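Local coordinates for putative exported protein (Bordetella pertussis, PDB 2DVZ) that binds glutamate and is probably the periplasmic solute receptor of a tripartite tricarboxylate-type uptake system, at residues S80-S85 and P240-L245; V84-V89 and L98-I103; N90-P95 and W301-V306; T115-A120 and G153-M158. One frame throughout, in Å; residues are numbered along the deposited sequence.

In the fold
All four contacts are buried, but their chemistry differs with their place in the fold. Interaction 1, centred about 6 Å from the centre of the chain, pairs two strands by backbone hydrogen bonds and reaches the ligand directly. Interaction 2 starts from the same helix, 84-93, and ties its first turns to a loop through one tyrosine hydroxyl and a proline. Interaction 3, centred about 16 Å from it, uses the far end of that helix in a purely van der Waals meeting with helix 288-307. Interaction 4 sets strand 106-121 against helix 154-166 by van der Waals touch, although the helix start lines the pocket. Ser85 OG bonded to Val154 N joins interactions 1 and 2 to interaction 4.

Interaction 1 of 4, residues S80-S85 and P240-L245; sequences SIATVS and PVWYGL. With GLU (glutamic acid), chain G.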
loop_
_atom_site.group_PDB
_atom_site.type_symbol
_atom_site.label_atom_id
_atom_site.label_comp_id
_atom_site.label_asym_id
_atom_site.label_seq_id
_atom_site.Cartn_x
_atom_site.Cartn_y
_atom_site.Cartn_z
ATOM N N SER A 80 14.135 -0.387 -4.126
ATOM C CA SER A 80 13.077 -0.690 -3.175
ATOM C C SER A 80 11.731 -0.184 -3.685
ATOM O O SER A 80 11.673 0.602 -4.650
ATOM C CB SER A 80 13.401 -0.148 -1.758
ATOM O OG SER A 80 13.392 1.279 -1.721
ATOM N N ILE A 81 10.652 -0.687 -3.061
ATOM C CA ILE A 81 9.286 -0.322 -3.415
ATOM C C ILE A 81 8.762 0.736 -2.463
ATOM O O ILE A 81 8.663 0.479 -1.254
ATOM C CB ILE A 81 8.330 -1.554 -3.436
ATOM C CG1 ILE A 81 8.883 -2.654 -4.336
ATOM C CG2 ILE A 81 6.926 -1.151 -3.971
ATOM C CD1 ILE A 81 9.089 -2.205 -5.807
ATOM N N ALA A 82 8.443 1.921 -3.008
ATOM C CA ALA A 82 7.835 2.995 -2.218
ATOM C C ALA A 82 6.402 2.619 -1.948
ATOM O O ALA A 82 5.719 2.069 -2.830
ATOM C CB ALA A 82 7.892 4.342 -2.941
ATOM N N THR A 83 5.957 2.910 -0.725
ATOM C CA THR A 83 4.598 2.643 -0.290
ATOM C C THR A 83 4.233 3.839 0.539
ATOM O O THR A 83 5.125 4.567 0.994
ATOM C CB THR A 83 4.509 1.403 0.615
ATOM O OG1 THR A 83 5.221 1.664 1.823
ATOM C CG2 THR A 83 5.069 0.147 -0.067
ATOM N N VAL A 84 2.933 4.059 0.750
ATOM C CA VAL A 84 2.505 5.173 1.580
ATOM C C VAL A 84 2.918 4.965 3.051
ATOM O O VAL A 84 3.137 5.933 3.775
ATOM C CB VAL A 84 0.976 5.533 1.392
ATOM C CG1 VAL A 84 0.593 6.689 2.298
ATOM C CG2 VAL A 84 0.681 5.933 -0.054
ATOM N N SER A 85 3.013 3.715 3.493
ATOM C CA SER A 85 3.485 3.418 4.836
ATOM C C SER A 85 4.910 3.957 4.999
ATOM O O SER A 85 5.214 4.667 5.951
ATOM C CB SER A 85 3.451 1.909 5.119
ATOM O OG SER A 85 2.107 1.453 5.248
ATOM N N PRO A 240 -6.945 6.805 -1.980
ATOM C CA PRO A 240 -6.140 5.650 -2.370
ATOM C C PRO A 240 -4.660 5.791 -2.006
ATOM O O PRO A 240 -4.215 6.827 -1.478
ATOM C CB PRO A 240 -6.315 5.600 -3.877
ATOM C CG PRO A 240 -6.767 6.984 -4.283
ATOM C CD PRO A 240 -7.332 7.667 -3.110
ATOM N N VAL A 241 -3.920 4.732 -2.300
ATOM C CA VAL A 241 -2.469 4.695 -2.131
ATOM C C VAL A 241 -1.795 4.490 -3.514
ATOM O O VAL A 241 -2.429 4.711 -4.576
ATOM C CB VAL A 241 -2.054 3.620 -1.071
ATOM C CG1 VAL A 241 -2.667 3.945 0.264
ATOM C CG2 VAL A 241 -2.384 2.173 -1.517
ATOM N N TRP A 242 -0.525 4.092 -3.499
ATOM C CA TRP A 242 0.256 3.855 -4.707
ATOM C C TRP A 242 1.492 3.040 -4.356
ATOM O O TRP A 242 1.849 2.910 -3.171
ATOM C CB TRP A 242 0.645 5.148 -5.486
ATOM C CG TRP A 242 1.098 6.390 -4.665
ATOM C CD1 TRP A 242 0.511 7.607 -4.691
ATOM C CD2 TRP A 242 2.216 6.501 -3.747
ATOM N NE1 TRP A 242 1.175 8.477 -3.868
ATOM C CE2 TRP A 242 2.241 7.837 -3.289
ATOM C CE3 TRP A 242 3.206 5.606 -3.287
ATOM C CZ2 TRP A 242 3.186 8.313 -2.330
ATOM C CZ3 TRP A 242 4.165 6.075 -2.313
ATOM C CH2 TRP A 242 4.136 7.428 -1.862
ATOM N N TYR A 243 2.090 2.466 -5.396
ATOM C CA TYR A 243 3.320 1.691 -5.315
ATOM C C TYR A 243 4.299 2.165 -6.381
ATOM O O TYR A 243 3.927 2.328 -7.524
ATOM C CB TYR A 243 3.015 0.178 -5.475
ATOM C CG TYR A 243 2.120 -0.251 -4.346
ATOM C CD1 TYR A 243 2.675 -0.665 -3.118
ATOM C CD2 TYR A 243 0.716 -0.162 -4.465
ATOM C CE1 TYR A 243 1.853 -1.004 -2.041
ATOM C CE2 TYR A 243 -0.117 -0.530 -3.402
ATOM C CZ TYR A 243 0.451 -0.929 -2.190
ATOM O OH TYR A 243 -0.367 -1.264 -1.133
ATOM N N GLY A 244 5.554 2.376 -6.004
ATOM C CA GLY A 244 6.537 2.845 -6.962
ATOM C C GLY A 244 7.948 2.365 -6.690
ATOM O O GLY A 244 8.190 1.580 -5.768
ATOM N N LEU A 245 8.886 2.864 -7.493
ATOM C CA LEU A 245 10.234 2.372 -7.474
ATOM C C LEU A 245 11.166 3.474 -6.967
ATOM O O LEU A 245 11.061 4.613 -7.370
ATOM C CB LEU A 245 10.630 1.848 -8.861
ATOM C CG LEU A 245 11.936 1.038 -8.949
ATOM C CD1 LEU A 245 11.974 -0.290 -8.110
ATOM C CD2 LEU A 245 12.208 0.744 -10.381
HETATM N N GLU G . 0.302 -1.252 4.031
HETATM C CA GLU G . 1.257 -1.257 2.906
HETATM C C GLU G . 1.138 -0.006 2.051
HETATM O O GLU G . 0.795 -0.006 0.864
HETATM C CB GLU G . 1.150 -2.553 2.108
HETATM C CG GLU G . 1.062 -3.790 3.020
HETATM C CD GLU G . 1.644 -5.037 2.420
HETATM O OE1 GLU G . 2.148 -4.934 1.282
HETATM O OE2 GLU G . 1.628 -6.128 3.094
HETATM O OXT GLU G . 1.458 1.080 2.560
HETATM O O HOH W 1 1.114 2.355 -0.417
#
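The glutamate pocket of this periplasmic binding protein has part of its wall here, where strand 78-82 pairs antiparallel with strand 241-248 and then turns into helix 84-93. Ala82 and Gly244 form the hydrogen-bonded pair: Ala82 N gives to Gly244 O at 2.8 Å, and Gly244 N returns a straighter bond to Ala82 O (3.2 Å, 161°). At the next pair, Ile81 CD1 meets Leu245 CD1 obliquely. Thr83 is the N-cap residue, its OG1 bonded to Thr86 OG1. Beyond it, Val84 CG2 sits squarely over the six-membered ring of Trp242, 3.9 Å from its centroid, a CH-pi contact, and also presses on Val241 CB at 3.7 Å. The Trp242 ring gets there with CG in the crowded position between backbone N and carbonyl carbon (chi1 41°). The ligand's alpha-carboxylate is held from both segments. Its OXT accepts from Ser85 N and, at 2.8 Å, from Ser85 OG; its O lies 2.6 Å from Tyr243 OH, a weak hydrogen bond. One water accepts from Val84 N and donates to Trp242 O and ligand O. The alpha-carboxylate thus meets the first turn of a helix, whose dipole would probably favour its negative charge.

Interaction 2 of 4, residues V84-V89 and L98-I103; sequences VSTMAV and LPYDPI. With GLU (glutamic acid), chain G.
Two residues of the loop 98-103, Tyr100 and Pro102, do nearly all the work of holding the loop against the first turns of helix 84-93. Tyr100 comes in tip first: its OH donates to Thr86 O at 2.6 Å, in the carbonyl plane and on a lone pair, with the oxygen lying at the ring edge. Its CG occupies the crowded position between backbone N and carbonyl carbon (chi1 68°), and Leu98 CD2 lies over the rim of one ring face, 3.5 Å above the plane. Pro102 packs closely too, its CB 3.3 Å from Met87 O. Met87, a selenomethionine, leaves the helix away from the loop, but bends at chi2 and chi3 so that CE returns to Pro102 CB at 4.0 Å, the two side chains sliding past each other in opposite directions. The other side is looser. Exposed Pro99 makes no contact with the helix, and partly exposed Asp101 turns its carboxylate back on its own loop, where OD1 accepts from Ile103 N at 3.1 Å. That last bond closes an Asx turn, and the loop from helix 84-93 to strand 106-121 folds back on that helix, which has a pi-type turn at 85-89 and carries the ligand-binding Ser85.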
loop_
_atom_site.group_PDB
_atom_site.type_symbol
_atom_site.label_atom_id
_atom_site.label_comp_id
_atom_site.label_asym_id
_atom_site.label_seq_id
_atom_site.Cartn_x
_atom_site.Cartn_y
_atom_site.Cartn_z
ATOM N N VAL A 84 2.933 4.059 0.750
ATOM C CA VAL A 84 2.505 5.173 1.580
ATOM C C VAL A 84 2.918 4.965 3.051
ATOM O O VAL A 84 3.137 5.933 3.775
ATOM C CB VAL A 84 0.976 5.533 1.392
ATOM C CG1 VAL A 84 0.593 6.689 2.298
ATOM C CG2 VAL A 84 0.681 5.933 -0.054
ATOM N N SER A 85 3.013 3.715 3.493
ATOM C CA SER A 85 3.485 3.418 4.836
ATOM C C SER A 85 4.910 3.957 4.999
ATOM O O SER A 85 5.214 4.667 5.951
ATOM C CB SER A 85 3.451 1.909 5.119
ATOM O OG SER A 85 2.107 1.453 5.248
ATOM N N THR A 86 5.761 3.641 4.035
ATOM C CA THR A 86 7.199 3.945 4.163
ATOM C C THR A 86 7.551 5.396 3.811
ATOM O O THR A 86 8.495 5.954 4.359
ATOM C CB THR A 86 8.078 2.919 3.394
ATOM O OG1 THR A 86 7.649 2.842 2.028
ATOM C CG2 THR A 86 7.981 1.523 4.041
HETATM N N MSE A 87 6.753 6.010 2.952
HETATM C CA MSE A 87 7.032 7.356 2.470
HETATM C C MSE A 87 6.419 8.459 3.332
HETATM O O MSE A 87 6.919 9.576 3.372
HETATM C CB MSE A 87 6.597 7.513 0.991
HETATM C CG MSE A 87 7.389 6.668 -0.025
HETATM SE SE MSE A 87 9.297 7.184 -0.097
HETATM C CE MSE A 87 10.042 5.874 1.196
ATOM N N ALA A 88 5.352 8.128 4.041
ATOM C CA ALA A 88 4.494 9.143 4.657
ATOM C C ALA A 88 4.101 8.849 6.108
ATOM O O ALA A 88 4.265 9.699 6.982
ATOM C CB ALA A 88 3.221 9.331 3.793
ATOM N N VAL A 89 3.553 7.658 6.361
ATOM C CA VAL A 89 2.946 7.383 7.666
ATOM C C VAL A 89 3.995 7.010 8.709
ATOM O O VAL A 89 3.927 7.479 9.839
ATOM C CB VAL A 89 1.800 6.309 7.604
ATOM C CG1 VAL A 89 1.019 6.260 8.932
ATOM C CG2 VAL A 89 0.860 6.571 6.453
ATOM N N LEU A 98 12.774 7.387 13.578
ATOM C CA LEU A 98 12.809 6.627 12.322
ATOM C C LEU A 98 14.218 6.802 11.701
ATOM O O LEU A 98 14.694 7.934 11.595
ATOM C CB LEU A 98 11.697 7.092 11.366
ATOM C CG LEU A 98 11.371 6.175 10.180
ATOM C CD1 LEU A 98 10.546 4.987 10.628
ATOM C CD2 LEU A 98 10.638 6.957 9.116
ATOM N N PRO A 99 14.897 5.692 11.332
ATOM C CA PRO A 99 16.255 5.701 10.763
ATOM C C PRO A 99 16.422 6.128 9.282
ATOM O O PRO A 99 17.496 5.891 8.696
ATOM C CB PRO A 99 16.706 4.248 10.907
ATOM C CG PRO A 99 15.650 3.592 11.743
ATOM C CD PRO A 99 14.406 4.322 11.498
ATOM N N TYR A 100 15.400 6.735 8.675
ATOM C CA TYR A 100 15.527 7.236 7.314
ATOM C C TYR A 100 14.622 8.448 7.159
ATOM O O TYR A 100 13.688 8.599 7.901
ATOM C CB TYR A 100 15.203 6.140 6.275
ATOM C CG TYR A 100 13.744 5.704 6.253
ATOM C CD1 TYR A 100 12.823 6.365 5.456
ATOM C CD2 TYR A 100 13.300 4.644 7.040
ATOM C CE1 TYR A 100 11.474 5.980 5.424
ATOM C CE2 TYR A 100 11.967 4.246 7.024
ATOM C CZ TYR A 100 11.056 4.922 6.220
ATOM O OH TYR A 100 9.744 4.561 6.207
ATOM N N ASP A 101 14.964 9.335 6.236
ATOM C CA ASP A 101 14.115 10.435 5.816
ATOM C C ASP A 101 13.605 9.983 4.432
ATOM O O ASP A 101 14.407 9.783 3.529
ATOM C CB ASP A 101 14.947 11.731 5.747
ATOM C CG ASP A 101 14.129 12.983 5.379
ATOM O OD1 ASP A 101 13.192 12.968 4.520
ATOM O OD2 ASP A 101 14.490 14.031 5.955
ATOM N N PRO A 102 12.273 9.767 4.288
ATOM C CA PRO A 102 11.725 9.255 3.024
ATOM C C PRO A 102 12.098 10.120 1.810
ATOM O O PRO A 102 12.272 9.616 0.704
ATOM C CB PRO A 102 10.188 9.277 3.262
ATOM C CG PRO A 102 9.997 10.257 4.416
ATOM C CD PRO A 102 11.201 10.003 5.283
ATOM N N ILE A 103 12.212 11.418 2.028
ATOM C CA ILE A 103 12.411 12.349 0.913
ATOM C C ILE A 103 13.898 12.562 0.595
ATOM O O ILE A 103 14.294 12.475 -0.565
ATOM C CB ILE A 103 11.589 13.659 1.101
ATOM C CG1 ILE A 103 10.083 13.317 1.113
ATOM C CG2 ILE A 103 11.956 14.747 0.018
ATOM C CD1 ILE A 103 9.157 14.417 1.616
HETATM N N GLU G . 0.302 -1.252 4.031
HETATM C CA GLU G . 1.257 -1.257 2.906
HETATM C C GLU G . 1.138 -0.006 2.051
HETATM O O GLU G . 0.795 -0.006 0.864
HETATM C CB GLU G . 1.150 -2.553 2.108
HETATM C CG GLU G . 1.062 -3.790 3.020
HETATM C CD GLU G . 1.644 -5.037 2.420
HETATM O OE1 GLU G . 2.148 -4.934 1.282
HETATM O OE2 GLU G . 1.628 -6.128 3.094
HETATM O OXT GLU G . 1.458 1.080 2.560
#

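Interaction 3 of 4, residues N90-P95 and W301-V306; sequences NPACRP and WAQDVV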
loop_
_atom_site.group_PDB
_atom_site.type_symbol
_atom_site.label_atom_id
_atom_site.label_comp_id
_atom_site.label_asym_id
_atom_site.label_seq_id
_atom_site.Cartn_x
_atom_site.Cartn_y
_atom_site.Cartn_z
ATOM N N ASN A 90 4.944 6.158 8.351
ATOM C CA ASN A 90 6.031 5.835 9.285
ATOM C C ASN A 90 6.816 7.024 9.829
ATOM O O ASN A 90 7.071 7.091 11.032
ATOM C CB ASN A 90 6.984 4.803 8.704
ATOM C CG ASN A 90 7.016 3.549 9.523
ATOM O OD1 ASN A 90 7.383 3.579 10.695
ATOM N ND2 ASN A 90 6.634 2.438 8.924
ATOM N N PRO A 91 7.266 7.927 8.930
ATOM C CA PRO A 91 7.764 9.245 9.278
ATOM C C PRO A 91 6.885 9.986 10.278
ATOM O O PRO A 91 7.419 10.547 11.223
ATOM C CB PRO A 91 7.774 9.957 7.919
ATOM C CG PRO A 91 8.115 8.891 6.984
ATOM C CD PRO A 91 7.411 7.677 7.476
ATOM N N ALA A 92 5.566 9.996 10.072
ATOM C CA ALA A 92 4.638 10.703 10.962
ATOM C C ALA A 92 4.401 9.960 12.298
ATOM O O ALA A 92 4.180 10.595 13.342
ATOM C CB ALA A 92 3.305 11.009 10.242
ATOM N N CYS A 93 4.476 8.628 12.257
ATOM C CA CYS A 93 4.292 7.767 13.417
ATOM C C CYS A 93 5.517 7.768 14.347
ATOM O O CYS A 93 5.375 7.645 15.584
ATOM C CB CYS A 93 4.023 6.335 12.941
ATOM S SG CYS A 93 3.574 5.097 14.211
ATOM N N ARG A 94 6.716 7.874 13.753
ATOM C CA ARG A 94 7.965 7.799 14.508
ATOM C C ARG A 94 8.889 8.967 14.159
ATOM O O ARG A 94 9.978 8.735 13.626
ATOM C CB ARG A 94 8.689 6.497 14.196
ATOM C CG ARG A 94 8.051 5.251 14.745
ATOM C CD ARG A 94 8.722 4.050 14.110
ATOM N NE ARG A 94 10.097 3.874 14.576
ATOM C CZ ARG A 94 10.900 2.861 14.266
ATOM N NH1 ARG A 94 10.496 1.899 13.440
ATOM N NH2 ARG A 94 12.137 2.821 14.785
ATOM N N PRO A 95 8.467 10.213 14.475
ATOM C CA PRO A 95 9.126 11.440 14.015
ATOM C C PRO A 95 10.548 11.740 14.569
ATOM O O PRO A 95 11.225 12.635 14.028
ATOM C CB PRO A 95 8.158 12.537 14.454
ATOM C CG PRO A 95 7.401 11.971 15.596
ATOM C CD PRO A 95 7.309 10.511 15.352
ATOM N N TRP A 301 0.195 15.098 4.142
ATOM C CA TRP A 301 -1.108 14.685 4.617
ATOM C C TRP A 301 -1.001 13.827 5.921
ATOM O O TRP A 301 -1.739 14.072 6.864
ATOM C CB TRP A 301 -1.861 13.984 3.493
ATOM C CG TRP A 301 -2.980 13.144 3.964
ATOM C CD1 TRP A 301 -4.274 13.552 4.216
ATOM C CD2 TRP A 301 -2.936 11.741 4.252
ATOM N NE1 TRP A 301 -5.023 12.488 4.643
ATOM C CE2 TRP A 301 -4.238 11.363 4.669
ATOM C CE3 TRP A 301 -1.925 10.767 4.199
ATOM C CZ2 TRP A 301 -4.558 10.034 5.049
ATOM C CZ3 TRP A 301 -2.238 9.445 4.582
ATOM C CH2 TRP A 301 -3.546 9.098 5.000
ATOM N N ALA A 302 -0.061 12.878 5.978
ATOM C CA ALA A 302 0.148 12.057 7.181
ATOM C C ALA A 302 0.563 12.875 8.432
ATOM O O ALA A 302 0.115 12.590 9.549
ATOM C CB ALA A 302 1.146 10.897 6.917
ATOM N N GLN A 303 1.414 13.886 8.229
ATOM C CA GLN A 303 1.769 14.835 9.283
ATOM C C GLN A 303 0.495 15.521 9.750
ATOM O O GLN A 303 0.219 15.556 10.946
ATOM C CB GLN A 303 2.761 15.899 8.788
ATOM C CG GLN A 303 4.085 15.385 8.279
ATOM C CD GLN A 303 5.053 15.035 9.401
ATOM O OE1 GLN A 303 5.345 15.895 10.245
ATOM N NE2 GLN A 303 5.568 13.775 9.419
ATOM N N ASP A 304 -0.282 16.058 8.809
ATOM C CA ASP A 304 -1.549 16.704 9.140
ATOM C C ASP A 304 -2.427 15.777 9.999
ATOM O O ASP A 304 -2.609 16.052 11.189
ATOM C CB ASP A 304 -2.284 17.143 7.870
ATOM C CG ASP A 304 -3.604 17.864 8.165
ATOM O OD1 ASP A 304 -3.544 19.011 8.707
ATOM O OD2 ASP A 304 -4.687 17.292 7.825
ATOM N N VAL A 305 -2.919 14.684 9.397
ATOM C CA VAL A 305 -3.739 13.641 10.053
ATOM C C VAL A 305 -3.317 13.195 11.460
ATOM O O VAL A 305 -4.130 13.199 12.370
ATOM C CB VAL A 305 -3.846 12.355 9.173
ATOM C CG1 VAL A 305 -4.587 11.251 9.923
ATOM C CG2 VAL A 305 -4.558 12.647 7.879
ATOM N N VAL A 306 -2.059 12.791 11.622
ATOM C CA VAL A 306 -1.543 12.261 12.891
ATOM C C VAL A 306 -1.377 13.356 13.953
ATOM O O VAL A 306 -1.866 13.216 15.094
ATOM C CB VAL A 306 -0.195 11.510 12.672
ATOM C CG1 VAL A 306 0.419 11.065 13.980
ATOM C CG2 VAL A 306 -0.395 10.312 11.758
#
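Ala92 points straight at helix 288-307 and is the centre of this helix-helix contact, which joins the C-terminal end of helix 84-93 to the last turns of the long C-terminal helix in the periplasmic binding protein fold. Three side chains of residues 301-306 are turned round it. Ala302 faces it methyl to methyl, CB to CB at 4.0 Å, and the Ala302 carbonyl oxygen comes closer still, 3.6 Å from Ala92 CB. Val306, one turn further on, also points across: with CG1 anti to its backbone N (chi1 175°), that branch reaches Ala92 O at 3.8 Å, while CG2 meets Ala92 CB. Gln303 behaves differently. Its side chain sets out along the flank of the helix and then bends at chi2 (-79°), which brings the amide nitrogen beside Ala92. The amide oxygen OE1 is taken by Lys307 NZ within the same helix.

With only a methyl group on the 90-95 side at the point of meeting, the backbones come near, and Ala92 CA lies 5.3 Å from Gln303 CA. The contact rests on van der Waals touch alone. Around it, Cys93 is tied by a disulfide to Cys152, and Val305 and Val306 lean on Leu157 of helix 154-166, so that three helices gather here. Pro91, at the kink of its helix, touches Tyr299 and Pro102 and contributes little across the pair. The nearest approach of the glutamine amide is Gln303 NE2 to Ala92 CA, 3.6 Å.

Interaction 4 of 4, residues T115-A120 and G153-M158; sequences TANVVA and GVLHLM. With GLU (glutamic acid), chain G.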
loop_
_atom_site.group_PDB
_atom_site.type_symbol
_atom_site.label_atom_id
_atom_site.label_comp_id
_atom_site.label_asym_id
_atom_site.label_seq_id
_atom_site.Cartn_x
_atom_site.Cartn_y
_atom_site.Cartn_z
ATOM N N THR A 115 -3.518 2.747 -6.369
ATOM C CA THR A 115 -4.149 1.559 -5.790
ATOM C C THR A 115 -5.252 1.885 -4.784
ATOM O O THR A 115 -5.101 2.786 -3.926
ATOM C CB THR A 115 -3.094 0.660 -5.158
ATOM O OG1 THR A 115 -2.121 0.336 -6.148
ATOM C CG2 THR A 115 -3.667 -0.611 -4.664
ATOM N N ALA A 116 -6.365 1.144 -4.904
ATOM C CA ALA A 116 -7.518 1.317 -4.016
ATOM C C ALA A 116 -7.243 0.662 -2.688
ATOM O O ALA A 116 -6.595 -0.389 -2.625
ATOM C CB ALA A 116 -8.797 0.697 -4.639
ATOM N N ASN A 117 -7.732 1.300 -1.631
ATOM C CA ASN A 117 -7.853 0.650 -0.336
ATOM C C ASN A 117 -9.286 0.118 -0.139
ATOM O O ASN A 117 -10.208 0.459 -0.904
ATOM C CB ASN A 117 -7.424 1.584 0.793
ATOM C CG ASN A 117 -5.919 1.773 0.883
ATOM O OD1 ASN A 117 -5.439 2.601 1.676
ATOM N ND2 ASN A 117 -5.165 1.014 0.105
ATOM N N VAL A 118 -9.452 -0.754 0.843
ATOM C CA VAL A 118 -10.708 -1.471 1.038
ATOM C C VAL A 118 -10.903 -1.754 2.506
ATOM O O VAL A 118 -9.942 -2.082 3.182
ATOM C CB VAL A 118 -10.763 -2.805 0.215
ATOM C CG1 VAL A 118 -9.656 -3.866 0.652
ATOM C CG2 VAL A 118 -12.212 -3.388 0.166
ATOM N N VAL A 119 -12.138 -1.613 2.996
ATOM C CA VAL A 119 -12.497 -2.179 4.302
ATOM C C VAL A 119 -13.360 -3.422 4.028
ATOM O O VAL A 119 -14.397 -3.357 3.356
ATOM C CB VAL A 119 -13.129 -1.141 5.320
ATOM C CG1 VAL A 119 -14.435 -0.487 4.807
ATOM C CG2 VAL A 119 -13.323 -1.758 6.716
ATOM N N ALA A 120 -12.899 -4.565 4.529
ATOM C CA ALA A 120 -13.607 -5.785 4.311
ATOM C C ALA A 120 -13.894 -6.500 5.636
ATOM O O ALA A 120 -13.266 -6.205 6.704
ATOM C CB ALA A 120 -12.832 -6.697 3.321
ATOM N N GLY A 153 1.992 1.918 9.719
ATOM C CA GLY A 153 1.663 1.822 8.325
ATOM C C GLY A 153 0.362 2.507 7.988
ATOM O O GLY A 153 -0.421 2.860 8.885
ATOM N N VAL A 154 0.127 2.670 6.673
ATOM C CA VAL A 154 -1.084 3.310 6.181
ATOM C C VAL A 154 -2.404 2.625 6.549
ATOM O O VAL A 154 -3.431 3.282 6.633
ATOM C CB VAL A 154 -1.006 3.616 4.634
ATOM C CG1 VAL A 154 -1.060 2.381 3.842
ATOM C CG2 VAL A 154 -2.126 4.558 4.232
ATOM N N LEU A 155 -2.398 1.318 6.766
ATOM C CA LEU A 155 -3.641 0.622 7.041
ATOM C C LEU A 155 -4.045 0.753 8.512
ATOM O O LEU A 155 -5.224 0.764 8.800
ATOM C CB LEU A 155 -3.572 -0.840 6.542
ATOM C CG LEU A 155 -3.241 -0.919 5.031
ATOM C CD1 LEU A 155 -2.879 -2.305 4.640
ATOM C CD2 LEU A 155 -4.406 -0.380 4.175
ATOM N N HIS A 156 -3.067 0.882 9.426
ATOM C CA HIS A 156 -3.331 1.269 10.814
ATOM C C HIS A 156 -3.892 2.695 10.846
ATOM O O HIS A 156 -4.859 2.977 11.523
ATOM C CB HIS A 156 -2.062 1.144 11.718
ATOM C CG HIS A 156 -2.315 1.490 13.173
ATOM N ND1 HIS A 156 -1.326 1.951 14.025
ATOM C CD2 HIS A 156 -3.457 1.477 13.909
ATOM C CE1 HIS A 156 -1.845 2.189 15.217
ATOM N NE2 HIS A 156 -3.129 1.907 15.182
ATOM N N LEU A 157 -3.284 3.609 10.114
ATOM C CA LEU A 157 -3.833 4.961 10.021
ATOM C C LEU A 157 -5.239 4.971 9.377
ATOM O O LEU A 157 -6.129 5.685 9.827
ATOM C CB LEU A 157 -2.852 5.891 9.275
ATOM C CG LEU A 157 -3.293 7.362 9.237
ATOM C CD1 LEU A 157 -3.388 7.954 10.692
ATOM C CD2 LEU A 157 -2.360 8.163 8.371
HETATM N N MSE A 158 -5.432 4.157 8.346
HETATM C CA MSE A 158 -6.749 3.944 7.741
HETATM C C MSE A 158 -7.781 3.538 8.772
HETATM O O MSE A 158 -8.786 4.199 8.895
HETATM C CB MSE A 158 -6.656 2.912 6.615
HETATM C CG MSE A 158 -7.817 2.953 5.706
HETATM SE SE MSE A 158 -7.867 1.487 4.458
HETATM C CE MSE A 158 -9.711 1.817 3.748
HETATM N N GLU G . 0.302 -1.252 4.031
HETATM C CA GLU G . 1.257 -1.257 2.906
HETATM C C GLU G . 1.138 -0.006 2.051
HETATM O O GLU G . 0.795 -0.006 0.864
HETATM C CB GLU G . 1.150 -2.553 2.108
HETATM C CG GLU G . 1.062 -3.790 3.020
HETATM C CD GLU G . 1.644 -5.037 2.420
HETATM O OE1 GLU G . 2.148 -4.934 1.282
HETATM O OE2 GLU G . 1.628 -6.128 3.094
HETATM O OXT GLU G . 1.458 1.080 2.560
#
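Met158, a selenomethionine, and Asn117 account for most of the surface buried between strand 106-121 and the start of helix 154-166, with Val118 and Leu155 adding smaller shares. Met158 leaves its helix toward the strand with CG anti to the backbone N (chi1 -162°) and stays extended to its end, so that the chain lies alongside Asn117 and runs past it in the opposite direction. Its SE and CE both sit 3.7 Å from Asn117 CB, and CE goes on to approach Val118 N at 3.9 Å. The tip of the residue therefore rests on the strand backbone, with the asparagine on its flank.

Asn117 also points across, its CG beside the backbone N (chi1 -74°). OD1 lies 3.9 Å from the Met158 selenium and 4.0 Å from Leu155 CD2, while ND2 makes a weak hydrogen bond back to Ala116 O. The amide is thus flanked by apolar groups on the helix side.

Leu155 has two roles, one for each branch. CD2 meets Asn117, whereas CD1 turns to the bound glutamate and comes within 3.4 Å of the ligand N. Next to it Val154 CG1 stands 3.1 Å from ligand OXT, so the first turn of the helix lines the pocket while its next turn grips the strand. The short segments 117-120 and 154-158 run at 56° to each other. Around them, strands 192-196 and 241-248 touch Asn117, helix 197-205 packs on Val118, and Phe229 in a loop meets both Val119 and Met158.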